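Local coordinates for protein dihydroorotase (Campylobacter jejuni subsp. jejuni, PDB 3PNU) that probably catalyses the reversible cyclization of N-carbamoyl-L-aspartate to dihydroorotate in pyrimidine biosynthesis, using two zinc ions, at residues 149-155 with 183-189; 205-211 with 255-261. One frame throughout, in Å; residues are numbered along the deposited sequence.

How the contacts relate
Both contacts are buried pairs of neighbouring parallel strands in one TIM barrel. Strands 185-187 and 205-209 are also neighbours, so contacts 1 and 2 join into one run of sheet. Their centres are about 11 Å apart. E188 probably hydrogen-bonds T208, and M187 N probably bonds Y206 O. Each contact reaches the metal centre at the C-terminal ends of its strands, and one water belongs to both. Contact 1 gives two histidines to one zinc, while contact 2 gives one aspartate to the other. Apolar packing prevails mid-strand. At the N-terminal ends, K184 NZ bonds outside contact 1, while K255 NZ bonds L205 O across contact 2.

Contact 1. Residues 149-155 with 183-189; sequences NIPLLVH and LKIVMEH. With ZN (zinc ion), chain C.
In the beta-alpha-beta unit of strand 152-154, helix 170-179 and strand 185-187, a zinc ligand follows each strand: H155, then H189. H155 ND1 binds the zinc ion at 2.1 Å and H189 NE2 binds it at 2.0 Å. The rings form an offset edge-to-face pair, with planes at 77°. The H189 edge meets the H155 face, where H189 CE1 sits toward the rim. CG of H155 is anti to the backbone N (chi1 178°), which turns the ring toward the metal. H155 NE2 is held by E157, a second-shell contact that probably fixes the ring's rotation. Water 2 and carboxylated K116 complete the zinc site.

Behind the ligands, the strands run parallel. Four backbone bonds join them, from L152 N to K184 O (2.9 Å) through to E188 N to V154 O (3.1 Å). L153 and V186 lie side by side, with L153 CD2 3.9 Å from V186 CG2. The E188 chain bends at chi2 (-64°) and brings OE2 to 3.6 Å from L153 CB. Its OE1 hydrogen-bonds H34, a ligand of the other zinc ion, and lies very close to T208 OG1, a probable hydrogen bond. At the N-terminal end, water 1 bridges I150 O and K184 N. Helix 170-179 packs on V154, I185 and M187. Metal ligands just beyond the C-terminal ends of parallel strands are typical of the amidohydrolase TIM barrel.

Contact 2. Residues 205-211 with 255-261; sequences LYATITL and KVMFGSD. With ZN (zinc ion), chain D.
D261 and T210 touch at the mouth of the TIM barrel, just beyond parallel strands 205-209 and 256-258. D261 OD1 binds the other zinc ion of the pair at 2.1 Å, and D261 is probably an active-site residue. Its CG is anti to the backbone N (chi1 -169°), which carries the carboxylate to the metal. H34, H36, carboxylated K116 and water 2 are the other ligands of this zinc. D261 CB rests 3.7 Å from T210 CG2, a methyl that also lies close to S260 O. The T210 hydroxyl turns to H213 instead.

One step out, two waters bridge the segments. Water 3, between strand and loop, donates to G259 O and to T208 OG1, which also faces E188. Water 4, between the two loops, links L211 N and S260 O. S260 OG hydrogen-bonds D32 and the backbone of H34, so the residue before D261 is held from the H34 side. The F258 ring presents its edge to L211 N, with CE1 3.7 Å away.

Further back, the backbone ladder runs from A207 N to K255 O up to G259 N and I209 O (3.0 Å). This last bond is nearly straight at 176°, though the donor sits above the carbonyl plane. V256 CG1 packs 3.6 Å from I209 CD1. M257 CE meets Y206 CB at 4.1 Å. At the far end the K255 chain crosses the Y206 ring at about a right angle. K255 NZ hydrogen-bonds L199 O, and it also donates to L205 O at 2.8 Å, in the carbonyl plane.

Contact 1. Residues 149-155 with 183-189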
loop_
_atom_site.group_PDB
_atom_site.type_symbol
_atom_site.label_atom_id
_atom_site.label_comp_id
_atom_site.label_asym_id
_atom_site.label_seq_id
_atom_site.Cartn_x
_atom_site.Cartn_y
_atom_site.Cartn_z
ATOM N N ASN A 149 37.291 1.609 13.102
ATOM C CA ASN A 149 36.592 2.757 12.552
ATOM C C ASN A 149 35.807 2.418 11.273
ATOM O O ASN A 149 35.728 3.224 10.354
ATOM C CB ASN A 149 37.610 3.886 12.304
ATOM C CG ASN A 149 36.956 5.224 12.025
ATOM O OD1 ASN A 149 35.891 5.537 12.561
ATOM N ND2 ASN A 149 37.606 6.034 11.202
ATOM N N ILE A 150 35.246 1.210 11.211
ATOM C CA ILE A 150 34.405 0.803 10.076
ATOM C C ILE A 150 32.962 1.071 10.519
ATOM O O ILE A 150 32.593 0.740 11.638
ATOM C CB ILE A 150 34.539 -0.685 9.742
ATOM C CG1 ILE A 150 36.004 -1.072 9.578
ATOM C CG2 ILE A 150 33.734 -1.038 8.460
ATOM C CD1 ILE A 150 36.212 -2.557 9.298
ATOM N N PRO A 151 32.155 1.703 9.659
ATOM C CA PRO A 151 30.763 2.017 10.010
ATOM C C PRO A 151 29.764 0.912 9.679
ATOM O O PRO A 151 29.976 0.177 8.724
ATOM C CB PRO A 151 30.466 3.228 9.133
ATOM C CG PRO A 151 31.331 3.015 7.912
ATOM C CD PRO A 151 32.580 2.364 8.410
ATOM N N LEU A 152 28.691 0.812 10.467
ATOM C CA LEU A 152 27.619 -0.164 10.250
ATOM C C LEU A 152 26.438 0.590 9.625
ATOM O O LEU A 152 25.889 1.525 10.242
ATOM C CB LEU A 152 27.187 -0.828 11.566
ATOM C CG LEU A 152 26.113 -1.941 11.493
ATOM C CD1 LEU A 152 26.642 -3.229 10.850
ATOM C CD2 LEU A 152 25.549 -2.258 12.848
ATOM N N LEU A 153 26.107 0.212 8.387
ATOM C CA LEU A 153 25.013 0.772 7.635
ATOM C C LEU A 153 23.892 -0.250 7.824
ATOM O O LEU A 153 24.115 -1.450 7.651
ATOM C CB LEU A 153 25.390 0.893 6.143
ATOM C CG LEU A 153 26.820 1.377 5.839
ATOM C CD1 LEU A 153 27.036 1.464 4.322
ATOM C CD2 LEU A 153 27.170 2.717 6.536
ATOM N N VAL A 154 22.690 0.196 8.162
ATOM C CA VAL A 154 21.618 -0.740 8.462
ATOM C C VAL A 154 20.321 -0.441 7.761
ATOM O O VAL A 154 19.927 0.700 7.654
ATOM C CB VAL A 154 21.345 -0.657 9.997
ATOM C CG1 VAL A 154 20.198 -1.568 10.444
ATOM C CG2 VAL A 154 22.638 -0.967 10.765
ATOM N N HIS A 155 19.662 -1.478 7.251
ATOM C CA HIS A 155 18.322 -1.335 6.683
ATOM C C HIS A 155 17.442 -1.595 7.911
ATOM O O HIS A 155 17.230 -2.740 8.303
ATOM C CB HIS A 155 18.076 -2.366 5.582
ATOM C CG HIS A 155 16.697 -2.296 4.998
ATOM N ND1 HIS A 155 16.453 -1.910 3.698
ATOM C CD2 HIS A 155 15.483 -2.508 5.558
ATOM C CE1 HIS A 155 15.152 -1.921 3.470
ATOM N NE2 HIS A 155 14.540 -2.275 4.585
ATOM N N LEU A 183 30.910 2.962 17.856
ATOM C CA LEU A 183 30.603 2.491 16.507
ATOM C C LEU A 183 29.734 3.529 15.780
ATOM O O LEU A 183 28.800 4.074 16.360
ATOM C CB LEU A 183 29.832 1.183 16.594
ATOM C CG LEU A 183 29.427 0.446 15.311
ATOM C CD1 LEU A 183 30.641 -0.020 14.480
ATOM C CD2 LEU A 183 28.582 -0.744 15.662
ATOM N N LYS A 184 30.044 3.824 14.526
ATOM C CA LYS A 184 29.185 4.695 13.753
ATOM C C LYS A 184 28.097 3.806 13.194
ATOM O O LYS A 184 28.376 2.798 12.529
ATOM C CB LYS A 184 29.927 5.402 12.623
ATOM C CG LYS A 184 30.806 6.512 13.111
ATOM C CD LYS A 184 31.559 7.160 11.954
ATOM C CE LYS A 184 32.569 8.135 12.485
ATOM N NZ LYS A 184 33.611 8.386 11.478
ATOM N N ILE A 185 26.858 4.172 13.483
ATOM C CA ILE A 185 25.716 3.414 13.046
ATOM C C ILE A 185 24.870 4.322 12.176
ATOM O O ILE A 185 24.322 5.322 12.654
ATOM C CB ILE A 185 24.892 2.906 14.245
ATOM C CG1 ILE A 185 25.770 2.070 15.188
ATOM C CG2 ILE A 185 23.714 2.104 13.770
ATOM C CD1 ILE A 185 25.080 1.597 16.480
ATOM N N VAL A 186 24.774 3.982 10.897
ATOM C CA VAL A 186 23.998 4.794 9.968
ATOM C C VAL A 186 22.648 4.146 9.696
ATOM O O VAL A 186 22.568 3.044 9.157
ATOM C CB VAL A 186 24.749 5.034 8.637
ATOM C CG1 VAL A 186 23.967 6.010 7.741
ATOM C CG2 VAL A 186 26.129 5.582 8.928
ATOM N N MET A 187 21.594 4.838 10.124
ATOM C CA MET A 187 20.228 4.408 9.899
ATOM C C MET A 187 19.907 4.765 8.441
ATOM O O MET A 187 19.611 5.919 8.132
ATOM C CB MET A 187 19.286 5.155 10.857
ATOM C CG MET A 187 19.626 4.963 12.344
ATOM S SD MET A 187 18.441 5.684 13.501
ATOM C CE MET A 187 18.532 7.409 13.056
ATOM N N GLU A 188 19.998 3.793 7.538
ATOM C CA GLU A 188 19.731 4.057 6.115
ATOM C C GLU A 188 18.301 4.392 5.813
ATOM O O GLU A 188 17.386 3.992 6.541
ATOM C CB GLU A 188 20.148 2.870 5.257
ATOM C CG GLU A 188 21.647 2.624 5.273
ATOM C CD GLU A 188 22.448 3.787 4.671
ATOM O OE1 GLU A 188 21.903 4.582 3.843
ATOM O OE2 GLU A 188 23.635 3.885 5.029
ATOM N N HIS A 189 18.114 5.115 4.704
ATOM C CA HIS A 189 16.797 5.581 4.244
ATOM C C HIS A 189 15.732 5.689 5.334
ATOM O O HIS A 189 14.768 4.931 5.357
ATOM C CB HIS A 189 16.278 4.726 3.102
ATOM C CG HIS A 189 16.428 3.256 3.316
ATOM N ND1 HIS A 189 15.912 2.606 4.412
ATOM C CD2 HIS A 189 16.997 2.300 2.542
ATOM C CE1 HIS A 189 16.195 1.315 4.326
ATOM N NE2 HIS A 189 16.836 1.103 3.192
HETATM ZN ZN ZN C . 17.425 -0.666 2.356
HETATM O O HOH W 1 32.279 2.803 13.203
HETATM O O HOH W 2 16.749 -0.046 0.554
#

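Contact 2. Residues 205-211 with 255-261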
loop_
_atom_site.group_PDB
_atom_site.type_symbol
_atom_site.label_atom_id
_atom_site.label_comp_id
_atom_site.label_asym_id
_atom_site.label_seq_id
_atom_site.Cartn_x
_atom_site.Cartn_y
_atom_site.Cartn_z
ATOM N N LEU A 205 24.735 7.872 16.222
ATOM C CA LEU A 205 23.698 7.612 15.232
ATOM C C LEU A 205 23.737 8.660 14.133
ATOM O O LEU A 205 23.848 9.856 14.409
ATOM C CB LEU A 205 22.305 7.570 15.852
ATOM C CG LEU A 205 21.936 6.320 16.629
ATOM C CD1 LEU A 205 20.510 6.506 17.176
ATOM C CD2 LEU A 205 22.033 5.084 15.746
ATOM N N TYR A 206 23.646 8.183 12.889
ATOM C CA TYR A 206 23.639 9.022 11.716
ATOM C C TYR A 206 22.514 8.510 10.835
ATOM O O TYR A 206 21.881 7.514 11.169
ATOM C CB TYR A 206 24.986 8.929 10.981
ATOM C CG TYR A 206 26.174 9.398 11.814
ATOM C CD1 TYR A 206 26.560 10.726 11.815
ATOM C CD2 TYR A 206 26.892 8.514 12.596
ATOM C CE1 TYR A 206 27.614 11.159 12.573
ATOM C CE2 TYR A 206 27.975 8.943 13.349
ATOM C CZ TYR A 206 28.320 10.264 13.334
ATOM O OH TYR A 206 29.380 10.713 14.081
ATOM N N ALA A 207 22.263 9.173 9.707
ATOM C CA ALA A 207 21.198 8.724 8.818
ATOM C C ALA A 207 21.355 9.189 7.380
ATOM O O ALA A 207 22.025 10.186 7.097
ATOM C CB ALA A 207 19.840 9.184 9.367
ATOM N N THR A 208 20.742 8.446 6.465
ATOM C CA THR A 208 20.698 8.846 5.079
ATOM C C THR A 208 19.218 9.015 4.762
ATOM O O THR A 208 18.382 8.338 5.357
ATOM C CB THR A 208 21.348 7.844 4.117
ATOM O OG1 THR A 208 20.604 6.621 4.074
ATOM C CG2 THR A 208 22.795 7.558 4.504
ATOM N N ILE A 209 18.897 9.942 3.864
ATOM C CA ILE A 209 17.523 10.172 3.417
ATOM C C ILE A 209 17.460 10.167 1.876
ATOM O O ILE A 209 18.366 10.689 1.202
ATOM C CB ILE A 209 16.961 11.497 3.915
ATOM C CG1 ILE A 209 16.963 11.546 5.434
ATOM C CG2 ILE A 209 15.549 11.653 3.414
ATOM C CD1 ILE A 209 16.486 12.853 5.989
ATOM N N THR A 210 16.394 9.574 1.333
ATOM C CA THR A 210 16.218 9.460 -0.108
ATOM C C THR A 210 15.529 10.658 -0.702
ATOM O O THR A 210 14.983 11.529 -0.008
ATOM C CB THR A 210 15.312 8.260 -0.490
ATOM O OG1 THR A 210 13.969 8.545 -0.088
ATOM C CG2 THR A 210 15.800 6.983 0.139
ATOM N N LEU A 211 15.517 10.687 -2.020
ATOM C CA LEU A 211 14.840 11.753 -2.683
ATOM C C LEU A 211 13.343 11.562 -2.550
ATOM O O LEU A 211 12.641 12.463 -2.108
ATOM C CB LEU A 211 15.248 11.795 -4.145
ATOM C CG LEU A 211 14.495 12.812 -5.004
ATOM C CD1 LEU A 211 14.489 14.154 -4.339
ATOM C CD2 LEU A 211 15.110 12.851 -6.408
ATOM N N LYS A 255 24.159 15.360 10.831
ATOM C CA LYS A 255 24.251 13.898 10.870
ATOM C C LYS A 255 23.393 13.194 9.796
ATOM O O LYS A 255 23.307 11.955 9.772
ATOM C CB LYS A 255 23.920 13.373 12.266
ATOM C CG LYS A 255 24.784 13.993 13.366
ATOM C CD LYS A 255 24.819 13.148 14.646
ATOM C CE LYS A 255 23.449 12.827 15.235
ATOM N NZ LYS A 255 23.572 11.840 16.376
ATOM N N VAL A 256 22.761 13.985 8.924
ATOM C CA VAL A 256 21.956 13.455 7.845
ATOM C C VAL A 256 22.716 13.635 6.531
ATOM O O VAL A 256 23.346 14.666 6.315
ATOM C CB VAL A 256 20.589 14.115 7.798
ATOM C CG1 VAL A 256 19.940 13.896 6.448
ATOM C CG2 VAL A 256 19.715 13.571 8.935
ATOM N N MET A 257 22.671 12.619 5.676
ATOM C CA MET A 257 23.375 12.621 4.400
ATOM C C MET A 257 22.421 12.153 3.333
ATOM O O MET A 257 21.543 11.351 3.599
ATOM C CB MET A 257 24.532 11.629 4.451
ATOM C CG MET A 257 25.628 11.961 5.449
ATOM S SD MET A 257 26.670 10.535 5.838
ATOM C CE MET A 257 25.658 9.642 7.007
ATOM N N PHE A 258 22.573 12.641 2.113
ATOM C CA PHE A 258 21.703 12.176 1.064
ATOM C C PHE A 258 22.132 10.793 0.614
ATOM O O PHE A 258 23.318 10.527 0.426
ATOM C CB PHE A 258 21.689 13.119 -0.121
ATOM C CG PHE A 258 21.022 12.539 -1.305
ATOM C CD1 PHE A 258 19.656 12.472 -1.366
ATOM C CD2 PHE A 258 21.765 12.039 -2.349
ATOM C CE1 PHE A 258 19.025 11.911 -2.470
ATOM C CE2 PHE A 258 21.147 11.487 -3.454
ATOM C CZ PHE A 258 19.773 11.417 -3.499
ATOM N N GLY A 259 21.143 9.916 0.491
ATOM C CA GLY A 259 21.311 8.531 0.039
ATOM C C GLY A 259 20.049 8.248 -0.761
ATOM O O GLY A 259 18.955 8.229 -0.209
ATOM N N SER A 260 20.191 8.028 -2.059
ATOM C CA SER A 260 19.023 7.882 -2.921
ATOM C C SER A 260 18.284 6.581 -2.788
ATOM O O SER A 260 17.112 6.513 -3.031
ATOM C CB SER A 260 19.461 7.957 -4.384
ATOM O OG SER A 260 20.226 6.790 -4.723
ATOM N N ASP A 261 19.007 5.542 -2.432
ATOM C CA ASP A 261 18.469 4.186 -2.448
ATOM C C ASP A 261 17.908 3.922 -3.855
ATOM O O ASP A 261 16.914 3.229 -3.994
ATOM C CB ASP A 261 17.403 3.952 -1.372
ATOM C CG ASP A 261 17.028 2.475 -1.218
ATOM O OD1 ASP A 261 17.895 1.566 -1.359
ATOM O OD2 ASP A 261 15.849 2.229 -0.925
HETATM ZN ZN ZN D . 18.971 -0.014 -0.376
HETATM O O HOH W 3 19.028 6.285 1.605
HETATM O O HOH W 4 15.785 8.277 -4.240
HETATM O O HOH W 2 16.749 -0.046 0.554
#